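Local coordinates for endo-1,4-beta-xylanase C (Paenibacillus barcinonensis, PDB 4XUP), which hydrolyses internal beta-1,4 linkages of xylan as a multidomain endoxylanase, its N-terminal tandem of carbohydrate-binding modules, present here, apparently stabilising the enzyme against heat, at residues 3-8 / 153-158; 91-96 / 131-136. All coordinates share one frame; numbering follows the deposited sequence.

Interaction 1 of 2, residues 3-8 / 153-158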
loop_
_atom_site.group_PDB
_atom_site.type_symbol
_atom_site.label_atom_id
_atom_site.label_comp_id
_atom_site.label_asym_id
_atom_site.label_seq_id
_atom_site.Cartn_x
_atom_site.Cartn_y
_atom_site.Cartn_z
ATOM N N SER A 3 -7.232 7.785 -10.729
ATOM C CA SER A 3 -7.466 8.337 -9.356
ATOM C C SER A 3 -7.091 9.842 -9.238
ATOM O O SER A 3 -6.004 10.255 -9.645
ATOM C CB SER A 3 -6.704 7.517 -8.312
ATOM O OG SER A 3 -6.878 8.065 -7.018
ATOM N N ALA A 4 -7.999 10.646 -8.686
ATOM C CA ALA A 4 -7.782 12.111 -8.581
ATOM C C ALA A 4 -6.801 12.425 -7.446
ATOM O O ALA A 4 -5.786 13.096 -7.597
ATOM C CB ALA A 4 -9.099 12.829 -8.336
ATOM N N ALA A 5 -7.133 11.893 -6.287
ATOM C CA ALA A 5 -6.333 12.121 -5.095
ATOM C C ALA A 5 -5.051 11.308 -5.102
ATOM O O ALA A 5 -4.967 10.224 -5.680
ATOM C CB ALA A 5 -7.128 11.834 -3.856
ATOM N N LYS A 6 -4.049 11.879 -4.462
ATOM C CA LYS A 6 -2.733 11.243 -4.323
ATOM C C LYS A 6 -2.375 11.004 -2.864
ATOM O O LYS A 6 -2.906 11.645 -1.963
ATOM C CB LYS A 6 -1.609 12.075 -4.959
ATOM C CG LYS A 6 -1.421 13.502 -4.430
ATOM C CD LYS A 6 -0.269 14.282 -5.087
ATOM C CE LYS A 6 0.321 15.345 -4.180
ATOM N NZ LYS A 6 -0.672 16.383 -3.803
ATOM N N ALA A 7 -1.400 10.139 -2.661
ATOM C CA ALA A 7 -0.885 9.862 -1.319
ATOM C C ALA A 7 -0.574 11.157 -0.563
ATOM O O ALA A 7 -0.049 12.112 -1.120
ATOM C CB ALA A 7 0.343 8.961 -1.355
ATOM N N GLY A 8 -0.987 11.186 0.694
ATOM C CA GLY A 8 -0.845 12.375 1.573
ATOM C C GLY A 8 -1.988 13.387 1.533
ATOM O O GLY A 8 -2.080 14.271 2.397
ATOM N N ILE A 153 -9.833 12.354 7.595
ATOM C CA ILE A 153 -9.503 11.218 6.715
ATOM C C ILE A 153 -8.466 11.630 5.697
ATOM O O ILE A 153 -8.660 12.574 4.923
ATOM C CB ILE A 153 -10.701 10.610 5.998
ATOM C CG1 ILE A 153 -11.706 10.085 6.998
ATOM C CG2 ILE A 153 -10.239 9.428 5.141
ATOM C CD1 ILE A 153 -12.933 9.489 6.361
ATOM N N ARG A 154 -7.374 10.880 5.699
ATOM C CA ARG A 154 -6.227 11.154 4.810
ATOM C C ARG A 154 -5.999 9.947 3.911
ATOM O O ARG A 154 -6.123 8.818 4.350
ATOM C CB ARG A 154 -4.950 11.507 5.606
ATOM C CG ARG A 154 -3.677 11.713 4.775
ATOM C CD ARG A 154 -2.406 11.664 5.623
ATOM N NE ARG A 154 -2.451 12.714 6.647
ATOM C CZ ARG A 154 -2.207 13.996 6.421
ATOM N NH1 ARG A 154 -1.885 14.426 5.202
ATOM N NH2 ARG A 154 -2.295 14.860 7.424
ATOM N N LEU A 155 -5.598 10.214 2.672
ATOM C CA LEU A 155 -5.223 9.149 1.731
ATOM C C LEU A 155 -3.771 8.759 1.956
ATOM O O LEU A 155 -2.866 9.587 1.860
ATOM C CB LEU A 155 -5.436 9.551 0.292
ATOM C CG LEU A 155 -5.122 8.450 -0.735
ATOM C CD1 LEU A 155 -5.962 7.203 -0.524
ATOM C CD2 LEU A 155 -5.355 8.957 -2.146
ATOM N N VAL A 156 -3.556 7.496 2.265
ATOM C CA VAL A 156 -2.204 6.998 2.542
ATOM C C VAL A 156 -1.581 6.459 1.270
ATOM O O VAL A 156 -0.424 6.714 0.941
ATOM C CB VAL A 156 -2.191 5.870 3.604
ATOM C CG1 VAL A 156 -0.777 5.303 3.805
ATOM C CG2 VAL A 156 -2.742 6.372 4.917
ATOM N N LYS A 157 -2.336 5.594 0.637
ATOM C CA LYS A 157 -1.896 4.938 -0.572
ATOM C C LYS A 157 -3.040 4.850 -1.582
ATOM O O LYS A 157 -4.112 4.324 -1.310
ATOM C CB LYS A 157 -1.298 3.566 -0.274
ATOM C CG LYS A 157 -0.624 2.912 -1.465
ATOM C CD LYS A 157 -0.367 1.445 -1.204
ATOM C CE LYS A 157 -0.145 0.668 -2.497
ATOM N NZ LYS A 157 -0.331 -0.794 -2.280
ATOM N N ALA A 158 -2.767 5.375 -2.760
ATOM C CA ALA A 158 -3.714 5.337 -3.881
ATOM C C ALA A 158 -3.915 3.900 -4.320
ATOM O O ALA A 158 -3.078 3.013 -4.036
ATOM C CB ALA A 158 -3.227 6.168 -5.054
#

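Interaction 2 of 2, residues 91-96 / 131-136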
loop_
_atom_site.group_PDB
_atom_site.type_symbol
_atom_site.label_atom_id
_atom_site.label_comp_id
_atom_site.label_asym_id
_atom_site.label_seq_id
_atom_site.Cartn_x
_atom_site.Cartn_y
_atom_site.Cartn_z
ATOM N N PHE A 91 -13.648 3.283 16.141
ATOM C CA PHE A 91 -14.219 3.472 14.841
ATOM C C PHE A 91 -14.426 2.105 14.174
ATOM O O PHE A 91 -13.554 1.222 14.202
ATOM C CB PHE A 91 -13.335 4.292 13.937
ATOM C CG PHE A 91 -13.353 5.752 14.246
ATOM C CD1 PHE A 91 -14.534 6.503 14.110
ATOM C CD2 PHE A 91 -12.196 6.408 14.647
ATOM C CE1 PHE A 91 -14.556 7.868 14.357
ATOM C CE2 PHE A 91 -12.220 7.769 14.900
ATOM C CZ PHE A 91 -13.396 8.501 14.768
ATOM N N THR A 92 -15.594 1.971 13.570
ATOM C CA THR A 92 -15.979 0.791 12.819
ATOM C C THR A 92 -16.559 1.232 11.503
ATOM O O THR A 92 -17.263 2.218 11.414
ATOM C CB THR A 92 -17.033 -0.046 13.570
ATOM O OG1 THR A 92 -16.486 -0.508 14.808
ATOM C CG2 THR A 92 -17.456 -1.285 12.761
ATOM N N VAL A 93 -16.309 0.430 10.489
ATOM C CA VAL A 93 -16.957 0.592 9.180
ATOM C C VAL A 93 -17.910 -0.558 8.905
ATOM O O VAL A 93 -17.515 -1.720 8.790
ATOM C CB VAL A 93 -15.942 0.696 8.024
ATOM C CG1 VAL A 93 -16.654 0.828 6.693
ATOM C CG2 VAL A 93 -15.024 1.890 8.249
ATOM N N GLU A 94 -19.164 -0.200 8.764
ATOM C CA GLU A 94 -20.194 -1.119 8.255
ATOM C C GLU A 94 -20.141 -1.077 6.774
ATOM O O GLU A 94 -20.355 -0.035 6.157
ATOM C CB GLU A 94 -21.605 -0.722 8.681
ATOM C CG GLU A 94 -22.689 -1.737 8.348
ATOM C CD GLU A 94 -24.056 -1.301 8.850
ATOM O OE1 GLU A 94 -24.632 -0.365 8.211
ATOM O OE2 GLU A 94 -24.537 -1.885 9.875
ATOM N N ARG A 95 -19.926 -2.245 6.204
ATOM C CA ARG A 95 -19.736 -2.381 4.753
ATOM C C ARG A 95 -20.675 -3.418 4.158
ATOM O O ARG A 95 -20.854 -4.529 4.681
ATOM C CB ARG A 95 -18.276 -2.784 4.448
ATOM C CG ARG A 95 -17.976 -3.066 2.976
ATOM C CD ARG A 95 -16.489 -3.210 2.734
ATOM N NE ARG A 95 -15.941 -4.207 3.644
ATOM C CZ ARG A 95 -15.908 -5.527 3.427
ATOM N NH1 ARG A 95 -16.349 -6.052 2.289
ATOM N NH2 ARG A 95 -15.408 -6.327 4.358
ATOM N N ARG A 96 -21.270 -3.043 3.051
ATOM C CA ARG A 96 -22.034 -4.000 2.254
ATOM C C ARG A 96 -21.091 -4.638 1.267
ATOM O O ARG A 96 -20.616 -3.969 0.338
ATOM C CB ARG A 96 -23.189 -3.318 1.522
ATOM C CG ARG A 96 -24.518 -3.421 2.227
ATOM C CD ARG A 96 -25.604 -2.742 1.421
ATOM N NE ARG A 96 -26.660 -2.207 2.281
ATOM C CZ ARG A 96 -27.731 -1.584 1.803
ATOM N NH1 ARG A 96 -27.897 -1.431 0.477
ATOM N NH2 ARG A 96 -28.653 -1.127 2.633
ATOM N N SER A 131 -20.303 -2.054 -1.704
ATOM C CA SER A 131 -21.328 -1.266 -2.413
ATOM C C SER A 131 -21.609 0.001 -1.636
ATOM O O SER A 131 -21.799 1.072 -2.225
ATOM C CB SER A 131 -22.615 -2.062 -2.680
ATOM O OG SER A 131 -23.109 -2.616 -1.492
ATOM N N SER A 132 -21.636 -0.107 -0.318
ATOM C CA SER A 132 -21.829 1.069 0.553
ATOM C C SER A 132 -20.916 0.950 1.757
ATOM O O SER A 132 -20.519 -0.158 2.154
ATOM C CB SER A 132 -23.265 1.165 1.032
ATOM O OG SER A 132 -23.520 0.216 2.050
ATOM N N LEU A 133 -20.533 2.103 2.273
ATOM C CA LEU A 133 -19.650 2.182 3.446
ATOM C C LEU A 133 -20.154 3.209 4.428
ATOM O O LEU A 133 -20.377 4.378 4.093
ATOM C CB LEU A 133 -18.206 2.507 3.098
ATOM C CG LEU A 133 -17.432 1.241 2.734
ATOM C CD1 LEU A 133 -17.816 0.923 1.312
ATOM C CD2 LEU A 133 -15.930 1.361 2.855
ATOM N N LEU A 134 -20.292 2.737 5.650
ATOM C CA LEU A 134 -20.757 3.545 6.743
ATOM C C LEU A 134 -19.800 3.495 7.934
ATOM O O LEU A 134 -19.641 2.481 8.577
ATOM C CB LEU A 134 -22.153 3.143 7.169
ATOM C CG LEU A 134 -22.689 4.100 8.246
ATOM C CD1 LEU A 134 -23.206 5.405 7.652
ATOM C CD2 LEU A 134 -23.773 3.444 9.100
ATOM N N LEU A 135 -19.168 4.626 8.189
ATOM C CA LEU A 135 -18.246 4.783 9.337
ATOM C C LEU A 135 -19.046 5.201 10.564
ATOM O O LEU A 135 -19.947 5.997 10.464
ATOM C CB LEU A 135 -17.178 5.826 9.083
ATOM C CG LEU A 135 -16.246 6.137 10.257
ATOM C CD1 LEU A 135 -15.279 5.026 10.523
ATOM C CD2 LEU A 135 -15.477 7.405 10.016
ATOM N N TYR A 136 -18.781 4.555 11.672
ATOM C CA TYR A 136 -19.402 4.948 12.901
ATOM C C TYR A 136 -18.473 4.817 14.112
ATOM O O TYR A 136 -17.527 4.041 14.115
ATOM C CB TYR A 136 -20.729 4.258 13.143
ATOM C CG TYR A 136 -20.725 2.758 13.356
ATOM C CD1 TYR A 136 -20.542 1.895 12.303
ATOM C CD2 TYR A 136 -21.034 2.210 14.605
ATOM C CE1 TYR A 136 -20.613 0.516 12.487
ATOM C CE2 TYR A 136 -21.079 0.833 14.817
ATOM C CZ TYR A 136 -20.889 -0.016 13.748
ATOM O OH TYR A 136 -20.979 -1.381 13.934
#

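Interaction 1 of 2, residues 3-8 / 153-158
A5, K6 and G8 of the N-terminal arm lie against R154 and L155 near the end of strand 146-157, the last strand of the first carbohydrate-binding module, which has the beta-sandwich fold of family 22. The arm is irregular, and its A5-G8 part runs at 119° to the strand, so the contact rests on a few fixed points. L155, buried, supplies the strand's half of the apolar contact. L155 CB already lies 4.0 Å from K6 O, and CG stays at a similar distance as the chain leaves the backbone with CG anti to the backbone N (chi1 -177°). From there L155 CD2 turns into the arm: it meets K6 O at 3.6 Å and the methyl CB of A5 at 3.8 Å, touching the carbonyl and the methyl, which both lie on its arm-facing side. The same side chain also packs on V72 of strand 71-80, so it joins the arm to the sheet. The backbone provides the firmer hold. G8 N donates to L155 O over 2.7 Å, and the next residue, D9, continues the backbone pairing with L155 that leads into strand 10-14. Beside this bond, A7 CB sits 3.3 Å from V156 O. V156 begins a classic beta bulge: together with K157 it faces the single residue V71, where the strand nears its end. K6 CB points away from the strand, and K6 NZ forms a salt bridge with D9 OD1. At the other end R154, whose NE also makes a long, weak ion pair with E73, bends at chi3 (-60°), which brings the guanidinium round with G8 O at its edge, near the plane; the weak bond from R154 NH1 to G8 O measures 2.8 Å.

Interaction 2 of 2, residues 91-96 / 131-136
T92 and Y136 pack closely side by side, pointing the same way, between strands 87-96 and 132-139, which run antiparallel. Y136 CG stands between its own backbone N and carbonyl carbon (chi1 65°), a torsion that swings the ring across to the neighbouring strand. T92 CB then rests over one ring face in a CH-pi contact, 4.0 Å from the centroid, and T92 CG2 lies 3.6 Å from Y136 CE1. Beneath them T92 and Y136 are a hydrogen-bonded pair, with Y136 N to T92 O at 2.8 Å. On the other face V93 reaches two leucines of the neighbouring strand with its two methyls: V93 CG1 meets L133 CD2 and V93 CG2 meets L135 CD1, each at 3.9 Å. R95, farther along this face, reaches D105. Toward S131 the packing gives way to an exposed end, where R96 extends past the hydroxyls of S131 and S132, and poorly ordered S131 holds R96 O through its backbone N at 2.8 Å. E94, partly exposed, sends its carboxylate to R27 and Y104. With E138, bonded to T92 OG1, and Y136, in cation-pi contact with R27, these residues probably form part of the xylan-binding cleft, as in relatives of this family 22 beta-sandwich.

How the interactions relate
From the N terminus the chain first lays down residues 3-8, then builds almost the whole first module before residues 153-158 return to meet them, so interaction 1 closes a loop of 144 intervening residues. Interaction 2 is nested inside it and closes a shorter one of 34 residues. Strand 132-139 of interaction 2 is followed directly by strand 146-157 of interaction 1; they belong to different sheets of the sandwich, which pack on each other where L135 touches F151; F91 of strand 87-96 likewise touches L148. The contacts do not touch; their centres are about 19 Å apart. Interaction 1 joins the N-terminal arm to the end of strand 146-157, from which the chain continues toward the second module; interaction 2 pairs two strands of the other sheet.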